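PDB 4YHS: monosaccharide ABC transporter substrate-binding protein, CUT2 family from Bradyrhizobium sp., which probably binds a monosaccharide or related small solute outside the inner membrane and delivers it to a CUT2-family ABC transporter for uptake. Local coordinates for residues P66-K69 with W73-V76; D111-G116 with G135-K140; I156-L161 with V311-G316; F164-A169 with P325-V330; G198-A203 with P221-T226. All coordinates share one frame; numbering follows the deposited sequence.

Contact 1: P66-K69 with W73-V76; sequences PHMK and WLGV
A buried aromatic contact between P66, H67 and W73 closes the turn that carries the chain from strand 60-65 into the first turn of helix 71-87. The indole of W73 is the larger surface, and the proline ring stands on it with its CG-CD edge: P66 CD sits 3.7 Å from the centroid of the six-membered ring, 12° off its normal, in a CH-pi contact, while P66 CG rides over the middle of the whole indole. V76 CG2, one helical turn on, touches the opposite face nearer its rim. H67 reaches the five-membered end instead. Its CG stands between the backbone N and the carbonyl carbon (chi1 65°), which turns the imidazole back so that H67 CE1 comes within 3.4 Å of W73 CD1, the ring planes inclined at 67°. The imidazole is held in that orientation by its own loop, because K69 N donates to H67 ND1 over 2.9 Å.

Strand 60-65, helix 71-87 and the neighbouring parallel strand 90-95 form a right-handed beta-alpha-beta crossover, and this is its strand-to-helix loop, the part that faces the ligand cleft in periplasmic binding proteins. The side chain of W73 is about 4 Å from a bound bis-tris molecule, a position consistent with the cleft, and F65 packs edge-to-face with the indole. Selenomethionine M68 bends at chi2 and chi3, bringing its SE to 3.8 Å from W73 O and close beside L74. H67 O is covered by this packing and has no hydrogen-bonding partner in the model.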
# COMPACT_ATOMS: atom_id res chain seq x y z
N PRO A 66 11.77 -3.44 5.90
CA PRO A 66 11.53 -3.52 7.35
C PRO A 66 11.49 -4.96 7.87
O PRO A 66 11.88 -5.23 9.02
CB PRO A 66 10.16 -2.84 7.51
CG PRO A 66 9.50 -3.03 6.18
CD PRO A 66 10.60 -2.96 5.17
N HIS A 67 11.03 -5.87 7.01
CA HIS A 67 10.80 -7.28 7.36
C HIS A 67 10.30 -7.99 6.10
O HIS A 67 10.10 -7.35 5.06
CB HIS A 67 9.80 -7.42 8.50
CG HIS A 67 8.40 -6.95 8.17
ND1 HIS A 67 7.56 -7.65 7.33
CD2 HIS A 67 7.71 -5.87 8.59
CE1 HIS A 67 6.41 -7.00 7.24
NE2 HIS A 67 6.47 -5.93 8.00
N MSE A 68 10.07 -9.29 6.20
CA MSE A 68 9.49 -10.09 5.11
C MSE A 68 8.47 -11.02 5.72
O MSE A 68 8.43 -12.22 5.42
CB MSE A 68 10.57 -10.89 4.37
CG MSE A 68 10.12 -11.53 3.09
SE MSE A 68 9.95 -10.13 1.74
CE MSE A 68 11.84 -9.74 1.42
N LYS A 69 7.65 -10.46 6.60
CA LYS A 69 6.73 -11.25 7.43
C LYS A 69 5.32 -11.39 6.89
O LYS A 69 4.57 -12.24 7.37
CB LYS A 69 6.65 -10.63 8.84
CG LYS A 69 7.93 -10.83 9.60
CD LYS A 69 8.08 -9.85 10.78
CE LYS A 69 7.32 -10.31 11.95
NZ LYS A 69 7.21 -9.25 13.00
N TRP A 73 4.71 -7.11 2.05
CA TRP A 73 6.12 -6.92 1.73
C TRP A 73 6.65 -8.02 0.81
O TRP A 73 7.57 -7.77 0.03
CB TRP A 73 6.94 -6.78 3.04
CG TRP A 73 6.63 -5.41 3.59
CD1 TRP A 73 5.66 -5.08 4.50
CD2 TRP A 73 7.23 -4.17 3.18
NE1 TRP A 73 5.64 -3.72 4.70
CE2 TRP A 73 6.60 -3.14 3.91
CE3 TRP A 73 8.23 -3.83 2.28
CZ2 TRP A 73 6.94 -1.80 3.75
CZ3 TRP A 73 8.58 -2.47 2.14
CH2 TRP A 73 7.94 -1.50 2.87
N LEU A 74 6.03 -9.20 0.81
CA LEU A 74 6.34 -10.17 -0.23
C LEU A 74 5.98 -9.62 -1.61
O LEU A 74 6.70 -9.81 -2.58
CB LEU A 74 5.61 -11.49 0.05
CG LEU A 74 6.00 -12.73 -0.75
CD1 LEU A 74 7.45 -13.11 -0.47
CD2 LEU A 74 5.04 -13.89 -0.41
N GLY A 75 4.85 -8.94 -1.71
CA GLY A 75 4.49 -8.26 -2.95
C GLY A 75 5.48 -7.19 -3.38
O GLY A 75 5.86 -7.10 -4.56
N VAL A 76 5.93 -6.37 -2.44
CA VAL A 76 6.94 -5.38 -2.77
C VAL A 76 8.23 -6.08 -3.24
O VAL A 76 8.86 -5.64 -4.22
CB VAL A 76 7.25 -4.45 -1.59
CG1 VAL A 76 8.16 -3.36 -2.04
CG2 VAL A 76 5.99 -3.88 -1.00

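Contact 2: D111-G116 with G135-K140; sequences DCVASG and GEIAKK
The amide of K140 donates to I137 O over 3.0 Å, a backbone bond just past helix 131-138 that ties together the two residues which meet V113 of the facing helix. V113 spreads its methyls between them. V113 CG2, on the branch beside its backbone N, meets the flank of I137, with 4.0 Å to I137 CG1 and slightly more to I137 CD1. V113 CG1, anti to the backbone N (chi1 174°), is met instead by the end of the lysine. The K140 chain runs extended beyond CG, laying its aliphatic CD within 4.1 Å of V113 CG1 and placing NZ in van der Waals approach to the same methyl, at 3.8 Å. The contact is therefore a small apolar patch, buried at V113 and I137 and edged by the exposed lysine. I142, on the loop leading to strand 144-147, touches both V113 and I137 and extends the patch. Next to V113, C112 forms a disulfide with C62, tying helix 102-115 to strand 60-65. The two helix ends thus lie side by side against the parallel part of the same sheet, helix 102-115 leading into strand 119-122 and helix 131-138 into strand 144-147.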
# COMPACT_ATOMS: atom_id res chain seq x y z
N ASP A 111 26.09 -1.24 6.19
CA ASP A 111 26.89 -2.34 5.68
C ASP A 111 26.77 -2.48 4.16
O ASP A 111 27.78 -2.76 3.50
CB ASP A 111 26.49 -3.64 6.38
CG ASP A 111 26.87 -3.66 7.86
OD1 ASP A 111 27.63 -2.79 8.34
OD2 ASP A 111 26.43 -4.60 8.54
N CYS A 112 25.60 -2.29 3.58
CA CYS A 112 25.47 -2.55 2.13
C CYS A 112 26.19 -1.41 1.41
O CYS A 112 26.78 -1.63 0.35
CB CYS A 112 24.01 -2.74 1.67
SG CYS A 112 22.99 -1.28 1.53
N VAL A 113 26.19 -0.22 2.00
CA VAL A 113 26.92 0.90 1.40
C VAL A 113 28.44 0.71 1.52
O VAL A 113 29.20 1.00 0.59
CB VAL A 113 26.53 2.23 2.03
CG1 VAL A 113 27.42 3.37 1.47
CG2 VAL A 113 25.05 2.50 1.76
N ALA A 114 28.90 0.25 2.68
CA ALA A 114 30.33 0.02 2.89
C ALA A 114 30.84 -1.09 1.97
O ALA A 114 31.97 -1.04 1.48
CB ALA A 114 30.61 -0.32 4.34
N SER A 115 30.00 -2.07 1.71
CA SER A 115 30.39 -3.18 0.84
C SER A 115 30.50 -2.75 -0.61
O SER A 115 31.24 -3.35 -1.40
CB SER A 115 29.40 -4.34 0.98
OG SER A 115 29.61 -5.01 2.21
N GLY A 116 29.76 -1.70 -0.96
CA GLY A 116 29.77 -1.14 -2.29
C GLY A 116 28.44 -1.32 -2.96
O GLY A 116 27.97 -2.45 -3.16
N GLY A 135 21.54 10.95 5.39
CA GLY A 135 22.36 12.13 5.13
C GLY A 135 23.80 11.76 4.81
O GLY A 135 24.45 12.34 3.95
N GLU A 136 24.29 10.73 5.49
CA GLU A 136 25.67 10.29 5.31
C GLU A 136 25.86 9.59 3.96
O GLU A 136 26.85 9.82 3.28
CB GLU A 136 26.06 9.40 6.48
CG GLU A 136 26.05 10.16 7.80
CD GLU A 136 26.17 9.29 9.03
OE1 GLU A 136 25.99 8.06 8.93
OE2 GLU A 136 26.44 9.85 10.12
N ILE A 137 24.90 8.76 3.58
CA ILE A 137 24.90 8.13 2.28
C ILE A 137 24.86 9.14 1.14
O ILE A 137 25.51 8.96 0.12
CB ILE A 137 23.69 7.18 2.14
CG1 ILE A 137 23.82 6.01 3.11
CG2 ILE A 137 23.54 6.68 0.72
CD1 ILE A 137 22.48 5.37 3.43
N ALA A 138 24.05 10.18 1.32
CA ALA A 138 23.91 11.20 0.29
C ALA A 138 25.23 11.93 0.08
O ALA A 138 25.58 12.27 -1.05
CB ALA A 138 22.80 12.18 0.68
N LYS A 139 25.99 12.14 1.15
CA LYS A 139 27.32 12.76 1.03
C LYS A 139 28.27 11.94 0.15
O LYS A 139 29.31 12.44 -0.29
CB LYS A 139 27.96 12.97 2.40
CG LYS A 139 27.27 14.03 3.26
CD LYS A 139 28.03 14.29 4.56
CE LYS A 139 27.23 15.17 5.51
NZ LYS A 139 28.06 15.73 6.62
N LYS A 140 27.92 10.68 -0.12
CA LYS A 140 28.74 9.81 -0.97
C LYS A 140 28.19 9.73 -2.37
O LYS A 140 28.60 8.87 -3.16
CB LYS A 140 28.86 8.40 -0.38
CG LYS A 140 29.64 8.31 0.90
CD LYS A 140 29.39 6.98 1.58
CE LYS A 140 30.56 6.53 2.43
NZ LYS A 140 30.16 5.35 3.25

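Contact 3: I156-L161 with V311-G316; sequences IAAKSL and VRILEG
I313 faces A157 and A158 from the last turn of helix 299-314, and its side chain makes the whole contact with its outermost carbon. CB points toward the strand but stays well short of it. At the branch, CG2 is turned anti to the backbone N and finds no close partner on segment 156-161, whereas CG1 lies anti to the carbonyl carbon (chi1 -69°) and heads for the strand. A nearly straight second torsion (chi2 162°) then extends CD1 to the alanines. There it meets A157 CB at 3.8 Å, methyl against methyl, and brushes A158 CB more loosely at 4.4 Å. On the strand side the contact is made by these two CB methyls alone. Just beyond I313 the helix ends in a Schellman motif: G316 N bonds to I313 O over 2.9 Å and the glycine takes positive phi, which ends the helical path. E315, in the same turn, is held by S56 N and W59 NE1 through OE2. I313 also rests on P143 and I145, so the same side chain spans two adjacent strands. Strand 158-160 runs parallel to both of its neighbours, 144-147 and 322-331, with backbone bonds from A158 to D146 and from K159 to K321 and V323, and the C-terminal end of helix 299-314 packs across this part of the sheet.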
# COMPACT_ATOMS: atom_id res chain seq x y z
N ILE A 156 16.42 12.49 0.27
CA ILE A 156 15.79 11.47 -0.54
C ILE A 156 15.73 11.94 -2.00
O ILE A 156 15.35 13.08 -2.27
CB ILE A 156 14.39 11.18 0.00
CG1 ILE A 156 14.49 10.41 1.32
CG2 ILE A 156 13.52 10.45 -1.00
CD1 ILE A 156 15.09 9.04 1.20
N ALA A 157 16.10 11.08 -2.95
CA ALA A 157 16.08 11.47 -4.36
C ALA A 157 14.69 11.32 -5.00
O ALA A 157 14.37 12.05 -5.94
CB ALA A 157 17.12 10.66 -5.17
N ALA A 158 13.91 10.34 -4.53
CA ALA A 158 12.61 10.04 -5.14
C ALA A 158 11.76 9.26 -4.16
O ALA A 158 12.30 8.56 -3.32
CB ALA A 158 12.74 9.22 -6.41
N LYS A 159 10.44 9.39 -4.30
CA LYS A 159 9.47 8.60 -3.55
C LYS A 159 8.64 7.74 -4.48
O LYS A 159 8.22 8.17 -5.56
CB LYS A 159 8.56 9.51 -2.72
CG LYS A 159 9.27 10.34 -1.66
CD LYS A 159 8.34 11.31 -0.96
CE LYS A 159 9.10 12.11 0.09
NZ LYS A 159 9.30 11.30 1.32
N SER A 160 8.42 6.50 -4.04
CA SER A 160 7.48 5.56 -4.68
C SER A 160 6.55 5.06 -3.58
O SER A 160 6.89 4.12 -2.83
CB SER A 160 8.23 4.41 -5.32
OG SER A 160 7.33 3.55 -5.98
N LEU A 161 5.39 5.68 -3.48
CA LEU A 161 4.50 5.38 -2.39
C LEU A 161 3.11 5.99 -2.61
O LEU A 161 2.89 6.77 -3.55
CB LEU A 161 5.09 5.89 -1.08
CG LEU A 161 5.76 7.26 -1.11
CD1 LEU A 161 4.75 8.37 -1.22
CD2 LEU A 161 6.61 7.44 0.17
N VAL A 311 17.45 3.54 -11.33
CA VAL A 311 18.23 3.37 -12.56
C VAL A 311 18.25 4.69 -13.34
O VAL A 311 19.31 5.14 -13.79
CB VAL A 311 17.65 2.20 -13.40
CG1 VAL A 311 18.32 2.12 -14.78
CG2 VAL A 311 17.84 0.86 -12.62
N ARG A 312 17.10 5.34 -13.46
CA ARG A 312 17.03 6.60 -14.22
C ARG A 312 17.97 7.66 -13.61
O ARG A 312 18.69 8.36 -14.34
CB ARG A 312 15.59 7.13 -14.27
CG ARG A 312 14.66 6.36 -15.20
CD ARG A 312 13.17 6.77 -15.02
NE ARG A 312 12.35 6.17 -16.07
CZ ARG A 312 12.30 6.61 -17.33
NH1 ARG A 312 13.03 7.67 -17.70
NH2 ARG A 312 11.53 6.00 -18.23
N ILE A 313 17.96 7.75 -12.28
CA ILE A 313 18.83 8.69 -11.57
C ILE A 313 20.29 8.35 -11.86
O ILE A 313 21.07 9.21 -12.28
CB ILE A 313 18.51 8.66 -10.05
CG1 ILE A 313 17.14 9.26 -9.77
CG2 ILE A 313 19.55 9.43 -9.21
CD1 ILE A 313 16.60 8.86 -8.42
N LEU A 314 20.66 7.09 -11.67
CA LEU A 314 22.05 6.67 -11.88
C LEU A 314 22.51 6.96 -13.32
O LEU A 314 23.70 7.21 -13.57
CB LEU A 314 22.22 5.17 -11.56
CG LEU A 314 22.17 4.79 -10.08
CD1 LEU A 314 21.96 3.32 -9.95
CD2 LEU A 314 23.47 5.19 -9.44
N GLU A 315 21.57 6.94 -14.25
CA GLU A 315 21.92 7.15 -15.66
C GLU A 315 21.71 8.60 -16.12
O GLU A 315 21.89 8.92 -17.30
CB GLU A 315 21.11 6.18 -16.53
CG GLU A 315 21.46 4.72 -16.26
CD GLU A 315 20.77 3.77 -17.20
OE1 GLU A 315 20.04 4.23 -18.11
OE2 GLU A 315 20.96 2.55 -17.04
N GLY A 316 21.32 9.46 -15.19
CA GLY A 316 21.09 10.86 -15.50
C GLY A 316 19.88 11.13 -16.38
O GLY A 316 19.81 12.18 -17.03

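Contact 4: F164-A169 with P325-V330; sequences FYTMGA and PKIFVV
The contact lies where the chain passes between the two lobes of the binding protein: helix 164-178, which begins shortly after strand 158-160, packs on the break in strand 322-331. I327, in that break, makes the whole contact on this side. Its CD1 is lodged between two successive helix residues, 3.6 Å from T166 CG2 and also 3.6 Å from the SE of selenomethionine M167. T166 directs its methyl branch, anti to the backbone N, at the isoleucine, and T166 CB follows at 3.7 Å from I327 CD1, so the threonine meets it through carbon and not through the hydroxyl. M167 comes in from the other flank. With chi1 at -59° and further bends at chi2 (-73°) and chi3, its chain folds across the isoleucine at about a right angle, and SE touches more than the tip, lying 3.8 Å from I327 CG2.

In periplasmic binding proteins of this type, three segments cross between the lobes, and the passages through 158-164 and along strand 322-331 are consistent with two of them. The strand changes partners along its length: it runs parallel to strand 158-160 at its beginning, and near this contact F328 and V330 make backbone bonds to A296 and A294 of antiparallel strand 293-296. P295 on that strand touches both M167 and I327, while Y277 and D297 also border the selenomethionine. I327 and M167 are buried here, and T166 forms the more open border of the patch. On the adjacent residue K326, the ammonium group forms a salt bridge with D46.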
# COMPACT_ATOMS: atom_id res chain seq x y z
N PHE A 164 -2.47 6.80 2.71
CA PHE A 164 -3.60 6.09 3.30
C PHE A 164 -4.83 7.00 3.36
O PHE A 164 -5.93 6.50 3.48
CB PHE A 164 -3.25 5.53 4.68
CG PHE A 164 -2.90 4.05 4.66
CD1 PHE A 164 -3.89 3.10 4.53
CD2 PHE A 164 -1.58 3.64 4.75
CE1 PHE A 164 -3.58 1.75 4.48
CE2 PHE A 164 -1.27 2.29 4.72
CZ PHE A 164 -2.26 1.36 4.59
N TYR A 165 -4.64 8.32 3.22
CA TYR A 165 -5.81 9.20 3.10
C TYR A 165 -6.59 8.78 1.85
O TYR A 165 -7.82 8.60 1.87
CB TYR A 165 -5.41 10.67 2.99
CG TYR A 165 -6.60 11.60 2.80
CD1 TYR A 165 -7.10 11.87 1.54
CD2 TYR A 165 -7.22 12.19 3.89
CE1 TYR A 165 -8.19 12.69 1.37
CE2 TYR A 165 -8.32 13.00 3.72
CZ TYR A 165 -8.78 13.26 2.46
OH TYR A 165 -9.85 14.09 2.28
N THR A 166 -5.85 8.59 0.76
CA THR A 166 -6.45 8.23 -0.52
C THR A 166 -7.05 6.82 -0.50
O THR A 166 -8.10 6.58 -1.11
CB THR A 166 -5.41 8.32 -1.68
OG1 THR A 166 -4.73 9.56 -1.59
CG2 THR A 166 -6.09 8.17 -3.06
N MSE A 167 -6.39 5.88 0.17
CA MSE A 167 -7.01 4.57 0.36
C MSE A 167 -8.37 4.65 1.06
O MSE A 167 -9.33 3.97 0.64
CB MSE A 167 -6.10 3.65 1.17
CG MSE A 167 -4.74 3.41 0.53
SE MSE A 167 -4.88 2.22 -1.02
CE MSE A 167 -4.76 0.53 -0.01
N GLY A 168 -8.46 5.41 2.15
CA GLY A 168 -9.74 5.59 2.82
C GLY A 168 -10.77 6.30 1.95
O GLY A 168 -11.94 5.93 1.88
N ALA A 169 -10.32 7.35 1.27
CA ALA A 169 -11.18 8.16 0.42
C ALA A 169 -11.79 7.36 -0.72
O ALA A 169 -12.98 7.47 -0.99
CB ALA A 169 -10.40 9.33 -0.14
N PRO A 325 1.25 4.51 -7.63
CA PRO A 325 0.20 3.97 -8.48
C PRO A 325 -1.14 4.65 -8.17
O PRO A 325 -1.39 5.05 -7.04
CB PRO A 325 0.15 2.49 -8.09
CG PRO A 325 1.50 2.20 -7.58
CD PRO A 325 1.93 3.44 -6.87
N LYS A 326 -1.97 4.81 -9.19
CA LYS A 326 -3.31 5.34 -8.99
C LYS A 326 -4.15 4.31 -8.29
O LYS A 326 -4.31 3.18 -8.75
CB LYS A 326 -3.93 5.73 -10.33
CG LYS A 326 -5.33 6.28 -10.24
CD LYS A 326 -5.28 7.74 -9.88
CE LYS A 326 -6.67 8.38 -9.77
NZ LYS A 326 -6.57 9.74 -9.18
N ILE A 327 -4.71 4.70 -7.17
CA ILE A 327 -5.48 3.75 -6.37
C ILE A 327 -6.85 3.56 -7.01
O ILE A 327 -7.47 4.52 -7.46
CB ILE A 327 -5.60 4.25 -4.93
CG1 ILE A 327 -4.24 4.20 -4.25
CG2 ILE A 327 -6.63 3.41 -4.15
CD1 ILE A 327 -4.14 5.13 -3.05
N PHE A 328 -7.30 2.30 -7.05
CA PHE A 328 -8.59 1.93 -7.62
C PHE A 328 -9.21 0.85 -6.76
O PHE A 328 -8.50 0.09 -6.08
CB PHE A 328 -8.47 1.45 -9.08
CG PHE A 328 -7.56 0.25 -9.26
CD1 PHE A 328 -6.20 0.43 -9.47
CD2 PHE A 328 -8.07 -1.04 -9.29
CE1 PHE A 328 -5.34 -0.65 -9.67
CE2 PHE A 328 -7.21 -2.13 -9.47
CZ PHE A 328 -5.85 -1.93 -9.66
N VAL A 329 -10.54 0.79 -6.81
CA VAL A 329 -11.26 -0.13 -5.95
C VAL A 329 -11.48 -1.42 -6.74
O VAL A 329 -11.99 -1.39 -7.85
CB VAL A 329 -12.59 0.46 -5.47
CG1 VAL A 329 -13.40 -0.58 -4.75
CG2 VAL A 329 -12.33 1.69 -4.57
N VAL A 330 -11.11 -2.54 -6.13
CA VAL A 330 -11.34 -3.85 -6.69
C VAL A 330 -12.63 -4.49 -6.15
O VAL A 330 -12.84 -4.55 -4.92
CB VAL A 330 -10.15 -4.76 -6.36
CG1 VAL A 330 -10.38 -6.17 -6.86
CG2 VAL A 330 -8.89 -4.16 -6.99

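Contact 5: G198-A203 with P221-T226; sequences GWVEAA and PKYGDT
Methyl groups at ring edges join V200 to Y223 and T226 to W199, where the first turns of helix 198-211 meet the loop after strand 216-218. Strand 186-191, this helix and parallel strand 216-218 make a beta-alpha-beta crossover in the second lobe, and both segments follow the C-terminal ends of their strands, as cleft-lining loops do in periplasmic binding proteins.

Among the carbon contacts, V200 CG1 approaches Y223 in the plane of the phenol ring, at its edge, 3.9 Å from Y223 CE1 and 4.0 Å from Y223 CD1. At the other end of the loop T226 CG2 comes from the opposite direction to W199 and meets the outer rim of its indole near the ring plane, with 4.1 Å to W199 CH2. W199 CG lies between the backbone N and the carbonyl carbon (chi1 65°), a posture that puts V200 CG2 over one face of the indole. The same tryptophan meets the ring of F164 and lies about 4 Å from a bound bis-tris molecule.

E201 brings a carboxylate to the tyrosine: its chain bends at chi2 and crosses the Y223 side chain at about a right angle, with the carboxylate plane 32° from that of the ring. Its hydrogen bond goes elsewhere, E201 OE2 accepting from G196 N in the loop before the helix. Towards the tyrosine, that same E201 OE2 lies 3.8 Å from Y223 CE1, and E201 OE1 is likewise 3.8 Å from Y223 OH, a separation too long for a hydrogen bond.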
# COMPACT_ATOMS: atom_id res chain seq x y z
N GLY A 198 -0.74 6.72 12.61
CA GLY A 198 -0.77 7.65 11.49
C GLY A 198 -1.62 7.14 10.33
O GLY A 198 -2.50 7.85 9.83
N TRP A 199 -1.36 5.91 9.90
CA TRP A 199 -2.06 5.36 8.74
C TRP A 199 -3.57 5.24 8.97
O TRP A 199 -4.37 5.47 8.06
CB TRP A 199 -1.47 3.98 8.35
CG TRP A 199 -1.64 2.83 9.37
CD1 TRP A 199 -0.92 2.62 10.50
CD2 TRP A 199 -2.57 1.75 9.28
NE1 TRP A 199 -1.35 1.48 11.14
CE2 TRP A 199 -2.37 0.92 10.40
CE3 TRP A 199 -3.57 1.39 8.36
CZ2 TRP A 199 -3.11 -0.22 10.63
CZ3 TRP A 199 -4.30 0.27 8.60
CH2 TRP A 199 -4.07 -0.53 9.71
N VAL A 200 -3.94 4.86 10.18
CA VAL A 200 -5.34 4.73 10.57
C VAL A 200 -6.07 6.07 10.54
O VAL A 200 -7.18 6.18 10.00
CB VAL A 200 -5.45 4.12 11.99
CG1 VAL A 200 -6.85 4.16 12.48
CG2 VAL A 200 -4.91 2.71 11.98
N GLU A 201 -5.47 7.07 11.18
CA GLU A 201 -6.10 8.38 11.27
C GLU A 201 -6.20 9.02 9.87
O GLU A 201 -7.17 9.73 9.58
CB GLU A 201 -5.34 9.26 12.24
CG GLU A 201 -5.32 8.67 13.65
CD GLU A 201 -6.72 8.63 14.31
OE1 GLU A 201 -7.62 9.38 13.86
OE2 GLU A 201 -6.93 7.86 15.27
N ALA A 202 -5.24 8.75 9.00
CA ALA A 202 -5.32 9.24 7.61
C ALA A 202 -6.44 8.54 6.82
O ALA A 202 -7.21 9.19 6.14
CB ALA A 202 -3.98 9.05 6.88
N ALA A 203 -6.53 7.23 6.92
CA ALA A 203 -7.60 6.48 6.26
C ALA A 203 -8.97 6.91 6.81
O ALA A 203 -9.93 7.06 6.06
CB ALA A 203 -7.39 4.97 6.43
N PRO A 221 -16.64 5.54 14.99
CA PRO A 221 -15.56 4.60 14.71
C PRO A 221 -15.23 3.72 15.90
O PRO A 221 -15.17 4.21 17.04
CB PRO A 221 -14.38 5.51 14.36
CG PRO A 221 -14.71 6.82 14.95
CD PRO A 221 -16.19 6.94 14.79
N LYS A 222 -15.00 2.45 15.62
CA LYS A 222 -14.60 1.47 16.61
C LYS A 222 -13.18 1.06 16.27
O LYS A 222 -12.96 0.28 15.34
CB LYS A 222 -15.55 0.27 16.63
CG LYS A 222 -16.93 0.59 17.15
CD LYS A 222 -16.91 0.83 18.65
CE LYS A 222 -18.13 1.65 19.05
NZ LYS A 222 -18.18 1.84 20.49
N TYR A 223 -12.24 1.62 17.01
CA TYR A 223 -10.81 1.33 16.85
C TYR A 223 -10.39 0.11 17.62
O TYR A 223 -11.01 -0.24 18.62
CB TYR A 223 -9.97 2.51 17.34
CG TYR A 223 -10.21 3.81 16.63
CD1 TYR A 223 -9.49 4.14 15.49
CD2 TYR A 223 -11.10 4.73 17.14
CE1 TYR A 223 -9.69 5.35 14.85
CE2 TYR A 223 -11.32 5.93 16.51
CZ TYR A 223 -10.60 6.25 15.38
OH TYR A 223 -10.80 7.46 14.75
N GLY A 224 -9.33 -0.53 17.15
CA GLY A 224 -8.67 -1.56 17.92
C GLY A 224 -7.48 -2.09 17.15
O GLY A 224 -7.30 -1.76 15.96
N ASP A 225 -6.65 -2.89 17.83
CA ASP A 225 -5.48 -3.51 17.20
C ASP A 225 -5.91 -4.42 16.04
O ASP A 225 -7.03 -4.94 16.05
CB ASP A 225 -4.68 -4.32 18.23
CG ASP A 225 -4.01 -3.45 19.28
OD1 ASP A 225 -3.60 -2.31 18.96
OD2 ASP A 225 -3.88 -3.92 20.43
N THR A 226 -5.01 -4.63 15.09
CA THR A 226 -5.28 -5.44 13.89
C THR A 226 -5.13 -6.94 14.18
O THR A 226 -4.49 -7.66 13.42
CB THR A 226 -4.35 -5.06 12.73
OG1 THR A 226 -3.02 -4.93 13.23
CG2 THR A 226 -4.79 -3.73 12.09

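In the fold
Contacts 1, 2 and 4 are buried, contact 3 is partly so, and contact 5 lies at the surface. Contacts 3 and 4 share a sheet and cross along the chain: strand 158-160 leads into helix 164-178, and helix 299-314 into strand 322-331. Contact 5, nested inside the loop closed by contact 4, touches it where F164 CB packs 3.6 Å from W199 O. Contacts 1 and 5, in different lobes, each place a tryptophan about 4 Å from bound bis-tris. Chemistry follows place: aromatic rings dominate there, whereas contact 2, between two helices, and contacts 3 and 4, between helix and sheet, each centre on a valine or isoleucine, met by alanine, lysine, threonine or selenomethionine.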